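Local coordinates for 2-pyrone-4,6-dicarboxylic acid hydrolase, putative (Pseudomonas putida, PDB 2FFI), which probably hydrolyses the lactone ring of 2-pyrone-4,6-dicarboxylate, at residues D16-G25 against N37-Y45; Q82-E90 against M101-N112. One frame throughout, in Å; residues are numbered along the deposited sequence.

Both contacts are partly buried, and their centres lie about 16 Å apart. Contact 1 ties the loop leading out of strand 15-16 to the start of helix 42-51. Contact 2 joins the backbone of 82-90 to the end of helix 95-102 and to strand 108-110. Contact 1 runs from a buried tyrosine-aspartate bond to an exposed arginine. Contact 2 rests on backbone bonds and aliphatic packing, with two stacked, partly exposed arginines at one end. They meet where Leu42 and Tyr45 touch Leu83. They also share a phosphate ion, bonded weakly by His20 from contact 1 and by Arg110 from contact 2.

Contact 1 of 2, residues D16-G25 against N37-Y45; sequences DSHAHVFSRG and NYDAPLGDY. With PO4 (phosphate ion), chain C.
The hydroxyl of Tyr45 donates a hydrogen bond to Asp16, with OH 2.7 Å from OD1. It meets the carboxylate from above its plane, while OD1 lies at the edge of the tyrosine ring. The side chain of Tyr45 leaves helix 42-51 with CG opposite the backbone N (chi1 175°), which carries the ring toward Asp16. Ser235 also bonds to Asp16 OD1. Two backbone bonds pair Phe22 with Ala40 as a single antiparallel bridge. Ala40 N lies 2.8 Å from Phe22 O, almost in line with the carbonyl, and Phe22 N lies 3.0 Å from Ala40 O. At the exposed end Arg24 NH1 makes a weak bond to Asn37 O. The fold is a TIM barrel of the amidohydrolase family, and 16-25 leaves the end of strand 15-16 as a loop. His18 and His20 form the HxH pattern that binds metal in many amidohydrolases. Here His20 NE2 instead makes weak bonds to O1 and O4 of a phosphate ion, and its ND1 is hydrogen-bonded to Val60 O. Apolar contacts complete the pairing. Ala40 CB sits 4.0 Å above the Phe22 ring centroid, a CH-pi contact. Tyr38 meets that ring obliquely, CE1 3.8 Å from Phe22 CZ. Val21 CG1 packs on Tyr45 CB, and Ala19 CB rests 3.6 Å from Tyr45 CZ. A phenylalanine at Tyr45 would probably leave Asp16 OD1 without its bond to helix 42-51.

Contact 2 of 2, residues Q82-E90 against M101-N112; sequences QLRGVVMLE and MARLGVRGVRLN. With PO4 (phosphate ion), chain C.
Arg84 and Arg107 run alongside one another with their ends on the same side. Their guanidinium groups stack with planes 28° apart and centres 4.6 Å apart. Arg84 NE sits over one face of Arg107, near the border of the group. The like charges would probably repel, but Arg84 NH2 also donates to Leu83 O, and NE and NH1 make weak bonds to Phe277 O and Gly278 O. Val87 turns CG2 to Val106 CG2 and to the selenium of Met101, a selenomethionine, at 3.9 Å from SE. Its side chain crosses that of Val106 at about a right angle. Leu89 and Met101 pass one another pointing opposite ways, with Leu89 CD2 3.7 Å from Met101 SE. Leu89 also crosses Val109 nearly at a right angle. Arg110 is extended from CG to NE, with CG opposite the backbone N (chi1 -163°). It reaches the phosphate ion, and Arg110 NH2 lies 2.7 Å from O1 of that ion. Asn112 OD1 lies over the centre of one face of the Arg110 guanidinium. Asp166 forms a salt bridge with Arg110 NH1. The backbones are held by Arg110 N to Val87 O at 2.8 Å and Val87 N to Gly108 O at 3.3 Å. Gly105 ends helix 95-102 in a Schellman motif, with Val106 N bonded to Met101 O. The chain then enters strand 108-110, whose other neighbour is strand 139-142. Val87 also packs on helix 70-78, while Leu89 and Val109 touch helix 127-136.

Contact 1 of 2, residues D16-G25 against N37-Y45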
loop_
_atom_site.group_PDB
_atom_site.type_symbol
_atom_site.label_atom_id
_atom_site.label_comp_id
_atom_site.label_asym_id
_atom_site.label_seq_id
_atom_site.Cartn_x
_atom_site.Cartn_y
_atom_site.Cartn_z
ATOM N N ASP A 16 3.275 9.968 2.256
ATOM C CA ASP A 16 2.775 9.190 1.112
ATOM C C ASP A 16 2.921 7.700 1.412
ATOM O O ASP A 16 4.034 7.213 1.531
ATOM C CB ASP A 16 3.589 9.515 -0.160
ATOM C CG ASP A 16 3.340 8.524 -1.301
ATOM O OD1 ASP A 16 4.044 8.633 -2.340
ATOM O OD2 ASP A 16 2.442 7.645 -1.170
ATOM N N SER A 17 1.820 6.971 1.535
ATOM C CA SER A 17 1.935 5.537 1.781
ATOM C C SER A 17 1.807 4.846 0.425
ATOM O O SER A 17 1.063 5.297 -0.430
ATOM C CB SER A 17 0.847 5.047 2.746
ATOM O OG SER A 17 -0.449 5.257 2.223
ATOM N N HIS A 18 2.558 3.781 0.208
ATOM C CA HIS A 18 2.502 3.053 -1.067
ATOM C C HIS A 18 3.154 3.762 -2.268
ATOM O O HIS A 18 2.640 4.742 -2.793
ATOM C CB HIS A 18 1.053 2.704 -1.419
ATOM C CG HIS A 18 0.918 1.434 -2.192
ATOM N ND1 HIS A 18 1.303 1.319 -3.510
ATOM C CD2 HIS A 18 0.453 0.217 -1.828
ATOM C CE1 HIS A 18 1.078 0.086 -3.926
ATOM N NE2 HIS A 18 0.561 -0.603 -2.925
ATOM N N ALA A 19 4.283 3.227 -2.708
ATOM C CA ALA A 19 5.025 3.766 -3.841
ATOM C C ALA A 19 6.153 2.780 -4.189
ATOM O O ALA A 19 6.593 2.015 -3.334
ATOM C CB ALA A 19 5.594 5.135 -3.482
ATOM N N HIS A 20 6.628 2.808 -5.430
ATOM C CA HIS A 20 7.679 1.900 -5.866
ATOM C C HIS A 20 8.889 2.626 -6.449
ATOM O O HIS A 20 8.753 3.716 -6.992
ATOM C CB HIS A 20 7.126 0.951 -6.939
ATOM C CG HIS A 20 5.881 0.238 -6.535
ATOM N ND1 HIS A 20 5.860 -0.683 -5.508
ATOM C CD2 HIS A 20 4.603 0.352 -6.966
ATOM C CE1 HIS A 20 4.621 -1.094 -5.319
ATOM N NE2 HIS A 20 3.838 -0.481 -6.189
ATOM N N VAL A 21 10.066 2.017 -6.330
ATOM C CA VAL A 21 11.280 2.572 -6.913
ATOM C C VAL A 21 12.075 1.395 -7.473
ATOM O O VAL A 21 12.030 0.297 -6.925
ATOM C CB VAL A 21 12.161 3.396 -5.881
ATOM C CG1 VAL A 21 11.376 4.578 -5.354
ATOM C CG2 VAL A 21 12.665 2.506 -4.731
ATOM N N PHE A 22 12.768 1.618 -8.586
ATOM C CA PHE A 22 13.582 0.577 -9.220
ATOM C C PHE A 22 14.371 1.213 -10.346
ATOM O O PHE A 22 13.862 2.083 -11.021
ATOM C CB PHE A 22 12.694 -0.582 -9.727
ATOM C CG PHE A 22 11.453 -0.138 -10.455
ATOM C CD1 PHE A 22 11.494 0.176 -11.809
ATOM C CD2 PHE A 22 10.237 -0.058 -9.787
ATOM C CE1 PHE A 22 10.344 0.555 -12.488
ATOM C CE2 PHE A 22 9.079 0.323 -10.458
ATOM C CZ PHE A 22 9.137 0.628 -11.816
ATOM N N SER A 23 15.619 0.790 -10.528
ATOM C CA SER A 23 16.480 1.356 -11.560
ATOM C C SER A 23 16.455 0.586 -12.882
ATOM O O SER A 23 16.533 -0.641 -12.898
ATOM C CB SER A 23 17.915 1.439 -11.044
ATOM O OG SER A 23 18.758 2.071 -11.987
ATOM N N ARG A 24 16.339 1.322 -13.986
ATOM C CA ARG A 24 16.303 0.739 -15.326
ATOM C C ARG A 24 17.635 0.053 -15.631
ATOM O O ARG A 24 17.683 -0.963 -16.333
ATOM C CB ARG A 24 15.995 1.839 -16.359
ATOM C CG ARG A 24 16.128 1.446 -17.830
ATOM C CD ARG A 24 15.677 2.592 -18.744
ATOM N NE ARG A 24 16.171 2.473 -20.116
ATOM C CZ ARG A 24 15.894 1.469 -20.947
ATOM N NH1 ARG A 24 15.116 0.472 -20.551
ATOM N NH2 ARG A 24 16.400 1.460 -22.177
ATOM N N GLY A 25 18.715 0.615 -15.099
ATOM C CA GLY A 25 20.025 0.023 -15.303
ATOM C C GLY A 25 20.125 -1.300 -14.555
ATOM O O GLY A 25 20.815 -2.224 -14.999
ATOM N N ASN A 37 10.751 -1.158 -17.777
ATOM C CA ASN A 37 11.203 -0.446 -18.963
ATOM C C ASN A 37 11.796 0.919 -18.642
ATOM O O ASN A 37 12.914 1.237 -19.064
ATOM C CB ASN A 37 10.055 -0.293 -19.957
ATOM C CG ASN A 37 10.458 0.498 -21.174
ATOM O OD1 ASN A 37 10.256 1.707 -21.230
ATOM N ND2 ASN A 37 11.070 -0.171 -22.144
ATOM N N TYR A 38 11.035 1.728 -17.915
ATOM C CA TYR A 38 11.505 3.047 -17.530
ATOM C C TYR A 38 12.215 2.935 -16.189
ATOM O O TYR A 38 12.239 1.870 -15.563
ATOM C CB TYR A 38 10.340 4.023 -17.431
ATOM C CG TYR A 38 9.242 3.535 -16.538
ATOM C CD1 TYR A 38 9.281 3.764 -15.164
ATOM C CD2 TYR A 38 8.173 2.814 -17.059
ATOM C CE1 TYR A 38 8.277 3.286 -14.328
ATOM C CE2 TYR A 38 7.166 2.327 -16.239
ATOM C CZ TYR A 38 7.224 2.565 -14.875
ATOM O OH TYR A 38 6.235 2.072 -14.064
ATOM N N ASP A 39 12.790 4.045 -15.750
ATOM C CA ASP A 39 13.537 4.071 -14.506
ATOM C C ASP A 39 12.819 4.884 -13.437
ATOM O O ASP A 39 12.364 5.998 -13.696
ATOM C CB ASP A 39 14.932 4.644 -14.780
ATOM C CG ASP A 39 15.904 4.377 -13.655
ATOM O OD1 ASP A 39 17.124 4.587 -13.848
ATOM O OD2 ASP A 39 15.444 3.962 -12.572
ATOM N N ALA A 40 12.719 4.319 -12.236
ATOM C CA ALA A 40 12.051 4.984 -11.112
ATOM C C ALA A 40 13.019 5.110 -9.942
ATOM O O ALA A 40 12.775 4.585 -8.859
ATOM C CB ALA A 40 10.813 4.189 -10.692
ATOM N N PRO A 41 14.133 5.827 -10.145
ATOM C CA PRO A 41 15.128 6.000 -9.082
ATOM C C PRO A 41 14.598 6.748 -7.852
ATOM O O PRO A 41 13.614 7.486 -7.926
ATOM C CB PRO A 41 16.252 6.749 -9.791
ATOM C CG PRO A 41 15.513 7.629 -10.738
ATOM C CD PRO A 41 14.440 6.700 -11.295
ATOM N N LEU A 42 15.263 6.553 -6.723
ATOM C CA LEU A 42 14.850 7.192 -5.489
ATOM C C LEU A 42 14.763 8.703 -5.724
ATOM O O LEU A 42 13.778 9.348 -5.370
ATOM C CB LEU A 42 15.858 6.886 -4.377
ATOM C CG LEU A 42 15.374 6.453 -2.997
ATOM C CD1 LEU A 42 16.518 6.656 -2.039
ATOM C CD2 LEU A 42 14.172 7.251 -2.544
ATOM N N GLY A 43 15.793 9.259 -6.340
ATOM C CA GLY A 43 15.808 10.685 -6.596
ATOM C C GLY A 43 14.534 11.207 -7.240
ATOM O O GLY A 43 13.967 12.224 -6.815
ATOM N N ASP A 44 14.064 10.529 -8.278
ATOM C CA ASP A 44 12.863 11.012 -8.933
ATOM C C ASP A 44 11.691 11.043 -7.972
ATOM O O ASP A 44 10.975 12.039 -7.889
ATOM C CB ASP A 44 12.516 10.155 -10.150
ATOM C CG ASP A 44 13.514 10.315 -11.288
ATOM O OD1 ASP A 44 13.206 9.826 -12.400
ATOM O OD2 ASP A 44 14.600 10.912 -11.075
ATOM N N TYR A 45 11.490 9.948 -7.248
ATOM C CA TYR A 45 10.392 9.855 -6.294
ATOM C C TYR A 45 10.488 10.931 -5.222
ATOM O O TYR A 45 9.499 11.582 -4.890
ATOM C CB TYR A 45 10.401 8.488 -5.631
ATOM C CG TYR A 45 9.364 8.363 -4.553
ATOM C CD1 TYR A 45 8.023 8.599 -4.828
ATOM C CD2 TYR A 45 9.722 8.008 -3.256
ATOM C CE1 TYR A 45 7.061 8.484 -3.828
ATOM C CE2 TYR A 45 8.772 7.888 -2.261
ATOM C CZ TYR A 45 7.454 8.127 -2.553
ATOM O OH TYR A 45 6.516 8.002 -1.576
HETATM P P PO4 C . 0.834 -1.686 -7.251
HETATM O O1 PO4 C . 1.766 -2.298 -6.271
HETATM O O2 PO4 C . 0.222 -2.745 -8.092
HETATM O O3 PO4 C . -0.238 -0.961 -6.528
HETATM O O4 PO4 C . 1.586 -0.744 -8.116
#

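Contact 2 of 2, residues Q82-E90 against M101-N112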
loop_
_atom_site.group_PDB
_atom_site.type_symbol
_atom_site.label_atom_id
_atom_site.label_comp_id
_atom_site.label_asym_id
_atom_site.label_seq_id
_atom_site.Cartn_x
_atom_site.Cartn_y
_atom_site.Cartn_z
ATOM N N GLN A 82 13.341 9.244 6.503
ATOM C CA GLN A 82 12.384 9.754 5.517
ATOM C C GLN A 82 11.425 8.725 4.922
ATOM O O GLN A 82 10.320 9.069 4.518
ATOM C CB GLN A 82 13.138 10.475 4.384
ATOM C CG GLN A 82 12.225 11.123 3.339
ATOM C CD GLN A 82 12.903 12.245 2.548
ATOM O OE1 GLN A 82 14.044 12.097 2.096
ATOM N NE2 GLN A 82 12.190 13.364 2.360
ATOM N N LEU A 83 11.829 7.462 4.893
ATOM C CA LEU A 83 10.985 6.436 4.311
ATOM C C LEU A 83 10.847 5.221 5.198
ATOM O O LEU A 83 11.644 5.030 6.115
ATOM C CB LEU A 83 11.568 5.992 2.973
ATOM C CG LEU A 83 11.756 7.073 1.914
ATOM C CD1 LEU A 83 12.520 6.523 0.712
ATOM C CD2 LEU A 83 10.384 7.608 1.510
ATOM N N ARG A 84 9.843 4.391 4.918
ATOM C CA ARG A 84 9.661 3.167 5.688
ATOM C C ARG A 84 9.600 1.967 4.761
ATOM O O ARG A 84 10.416 1.052 4.856
ATOM C CB ARG A 84 8.404 3.223 6.550
ATOM C CG ARG A 84 8.537 4.148 7.745
ATOM C CD ARG A 84 9.670 3.738 8.677
ATOM N NE ARG A 84 9.720 4.660 9.798
ATOM C CZ ARG A 84 10.679 5.556 9.986
ATOM N NH1 ARG A 84 10.632 6.368 11.040
ATOM N NH2 ARG A 84 11.698 5.622 9.140
ATOM N N GLY A 85 8.640 1.962 3.854
ATOM C CA GLY A 85 8.552 0.842 2.935
ATOM C C GLY A 85 8.267 -0.556 3.480
ATOM O O GLY A 85 8.693 -0.923 4.580
ATOM N N VAL A 86 7.544 -1.336 2.670
ATOM C CA VAL A 86 7.152 -2.704 2.978
ATOM C C VAL A 86 7.827 -3.643 1.978
ATOM O O VAL A 86 8.105 -3.243 0.846
ATOM C CB VAL A 86 5.622 -2.874 2.882
ATOM C CG1 VAL A 86 4.923 -1.666 3.481
ATOM C CG2 VAL A 86 5.203 -3.080 1.459
ATOM N N VAL A 87 8.099 -4.878 2.396
ATOM C CA VAL A 87 8.757 -5.847 1.519
ATOM C C VAL A 87 7.928 -7.111 1.225
ATOM O O VAL A 87 6.782 -7.245 1.671
ATOM C CB VAL A 87 10.128 -6.294 2.114
ATOM C CG1 VAL A 87 11.060 -5.106 2.255
ATOM C CG2 VAL A 87 9.928 -6.972 3.461
HETATM N N MSE A 88 8.512 -8.011 0.437
HETATM C CA MSE A 88 7.886 -9.289 0.111
HETATM C C MSE A 88 8.871 -10.369 0.556
HETATM O O MSE A 88 10.030 -10.379 0.153
HETATM C CB MSE A 88 7.569 -9.394 -1.386
HETATM C CG MSE A 88 6.333 -8.583 -1.797
HETATM SE SE MSE A 88 5.707 -8.841 -3.643
HETATM C CE MSE A 88 4.765 -10.546 -3.377
ATOM N N LEU A 89 8.411 -11.265 1.416
ATOM C CA LEU A 89 9.272 -12.309 1.953
ATOM C C LEU A 89 8.977 -13.703 1.422
ATOM O O LEU A 89 7.836 -14.040 1.104
ATOM C CB LEU A 89 9.155 -12.323 3.471
ATOM C CG LEU A 89 9.445 -10.992 4.157
ATOM C CD1 LEU A 89 8.995 -11.082 5.609
ATOM C CD2 LEU A 89 10.920 -10.659 4.058
ATOM N N GLU A 90 10.019 -14.521 1.346
ATOM C CA GLU A 90 9.868 -15.884 0.861
ATOM C C GLU A 90 9.084 -16.669 1.916
ATOM O O GLU A 90 9.003 -16.256 3.070
ATOM C CB GLU A 90 11.243 -16.517 0.627
ATOM C CG GLU A 90 11.317 -17.507 -0.547
ATOM C CD GLU A 90 11.756 -16.853 -1.849
ATOM O OE1 GLU A 90 10.894 -16.515 -2.695
ATOM O OE2 GLU A 90 12.980 -16.670 -2.024
HETATM N N MSE A 101 15.583 -5.973 9.105
HETATM C CA MSE A 101 14.857 -5.187 8.133
HETATM C C MSE A 101 14.121 -4.070 8.856
HETATM O O MSE A 101 14.153 -2.910 8.420
HETATM C CB MSE A 101 13.868 -6.054 7.362
HETATM C CG MSE A 101 14.504 -6.910 6.277
HETATM SE SE MSE A 101 13.203 -8.039 5.361
HETATM C CE MSE A 101 14.370 -8.767 3.990
ATOM N N ALA A 102 13.469 -4.416 9.966
ATOM C CA ALA A 102 12.724 -3.429 10.744
ATOM C C ALA A 102 13.712 -2.396 11.226
ATOM O O ALA A 102 13.383 -1.228 11.420
ATOM C CB ALA A 102 12.043 -4.084 11.931
ATOM N N ARG A 103 14.939 -2.833 11.418
ATOM C CA ARG A 103 15.947 -1.914 11.867
ATOM C C ARG A 103 16.264 -0.974 10.708
ATOM O O ARG A 103 16.733 0.148 10.916
ATOM C CB ARG A 103 17.180 -2.693 12.304
ATOM C CG ARG A 103 18.186 -1.897 13.123
ATOM C CD ARG A 103 19.339 -2.791 13.559
ATOM N NE ARG A 103 18.867 -3.984 14.271
ATOM C CZ ARG A 103 19.260 -5.225 13.992
ATOM N NH1 ARG A 103 18.781 -6.241 14.691
ATOM N NH2 ARG A 103 20.120 -5.453 13.005
ATOM N N LEU A 104 15.992 -1.422 9.485
ATOM C CA LEU A 104 16.263 -0.603 8.303
ATOM C C LEU A 104 15.109 0.318 7.984
ATOM O O LEU A 104 15.280 1.303 7.269
ATOM C CB LEU A 104 16.536 -1.474 7.078
ATOM C CG LEU A 104 17.821 -2.290 7.054
ATOM C CD1 LEU A 104 17.860 -3.171 5.800
ATOM C CD2 LEU A 104 19.023 -1.339 7.090
ATOM N N GLY A 105 13.935 -0.009 8.503
ATOM C CA GLY A 105 12.786 0.825 8.242
ATOM C C GLY A 105 11.565 0.140 7.658
ATOM O O GLY A 105 10.535 0.798 7.462
ATOM N N VAL A 106 11.638 -1.161 7.376
ATOM C CA VAL A 106 10.452 -1.824 6.837
ATOM C C VAL A 106 9.505 -2.206 7.966
ATOM O O VAL A 106 9.916 -2.786 8.986
ATOM C CB VAL A 106 10.814 -3.037 5.949
ATOM C CG1 VAL A 106 12.171 -3.514 6.280
ATOM C CG2 VAL A 106 9.773 -4.144 6.103
ATOM N N ARG A 107 8.241 -1.838 7.788
ATOM C CA ARG A 107 7.235 -2.081 8.805
ATOM C C ARG A 107 6.072 -3.001 8.415
ATOM O O ARG A 107 5.058 -3.074 9.117
ATOM C CB ARG A 107 6.671 -0.743 9.279
ATOM C CG ARG A 107 7.081 -0.325 10.684
ATOM C CD ARG A 107 8.571 -0.122 10.817
ATOM N NE ARG A 107 8.832 1.000 11.696
ATOM C CZ ARG A 107 10.043 1.473 11.943
ATOM N NH1 ARG A 107 10.189 2.520 12.750
ATOM N NH2 ARG A 107 11.101 0.897 11.385
ATOM N N GLY A 108 6.205 -3.701 7.297
ATOM C CA GLY A 108 5.129 -4.578 6.879
ATOM C C GLY A 108 5.562 -5.517 5.787
ATOM O O GLY A 108 6.683 -5.404 5.288
ATOM N N VAL A 109 4.693 -6.466 5.446
ATOM C CA VAL A 109 4.970 -7.420 4.374
ATOM C C VAL A 109 3.759 -7.414 3.470
ATOM O O VAL A 109 2.624 -7.317 3.946
ATOM C CB VAL A 109 5.178 -8.887 4.873
ATOM C CG1 VAL A 109 6.425 -8.993 5.748
ATOM C CG2 VAL A 109 3.967 -9.354 5.645
ATOM N N ARG A 110 4.007 -7.505 2.167
ATOM C CA ARG A 110 2.945 -7.514 1.172
ATOM C C ARG A 110 2.957 -8.863 0.479
ATOM O O ARG A 110 3.969 -9.282 -0.072
ATOM C CB ARG A 110 3.167 -6.417 0.126
ATOM C CG ARG A 110 1.925 -6.066 -0.716
ATOM C CD ARG A 110 2.335 -5.490 -2.075
ATOM N NE ARG A 110 1.303 -4.659 -2.706
ATOM C CZ ARG A 110 1.471 -4.023 -3.867
ATOM N NH1 ARG A 110 0.494 -3.284 -4.370
ATOM N NH2 ARG A 110 2.617 -4.134 -4.540
ATOM N N LEU A 111 1.830 -9.550 0.517
ATOM C CA LEU A 111 1.717 -10.848 -0.131
ATOM C C LEU A 111 1.602 -10.581 -1.634
ATOM O O LEU A 111 2.265 -11.246 -2.453
ATOM C CB LEU A 111 0.464 -11.566 0.374
ATOM C CG LEU A 111 0.392 -11.761 1.890
ATOM C CD1 LEU A 111 -0.885 -12.450 2.238
ATOM C CD2 LEU A 111 1.584 -12.570 2.370
ATOM N N ASN A 112 0.755 -9.597 -1.967
ATOM C CA ASN A 112 0.482 -9.154 -3.342
ATOM C C ASN A 112 0.094 -10.277 -4.305
ATOM O O ASN A 112 0.941 -10.807 -5.022
ATOM C CB ASN A 112 1.687 -8.395 -3.908
ATOM C CG ASN A 112 1.475 -7.941 -5.350
ATOM O OD1 ASN A 112 0.691 -7.028 -5.633
ATOM N ND2 ASN A 112 2.181 -8.584 -6.270
HETATM P P PO4 C . 0.834 -1.686 -7.251
HETATM O O1 PO4 C . 1.766 -2.298 -6.271
HETATM O O2 PO4 C . 0.222 -2.745 -8.092
HETATM O O3 PO4 C . -0.238 -0.961 -6.528
HETATM O O4 PO4 C . 1.586 -0.744 -8.116
#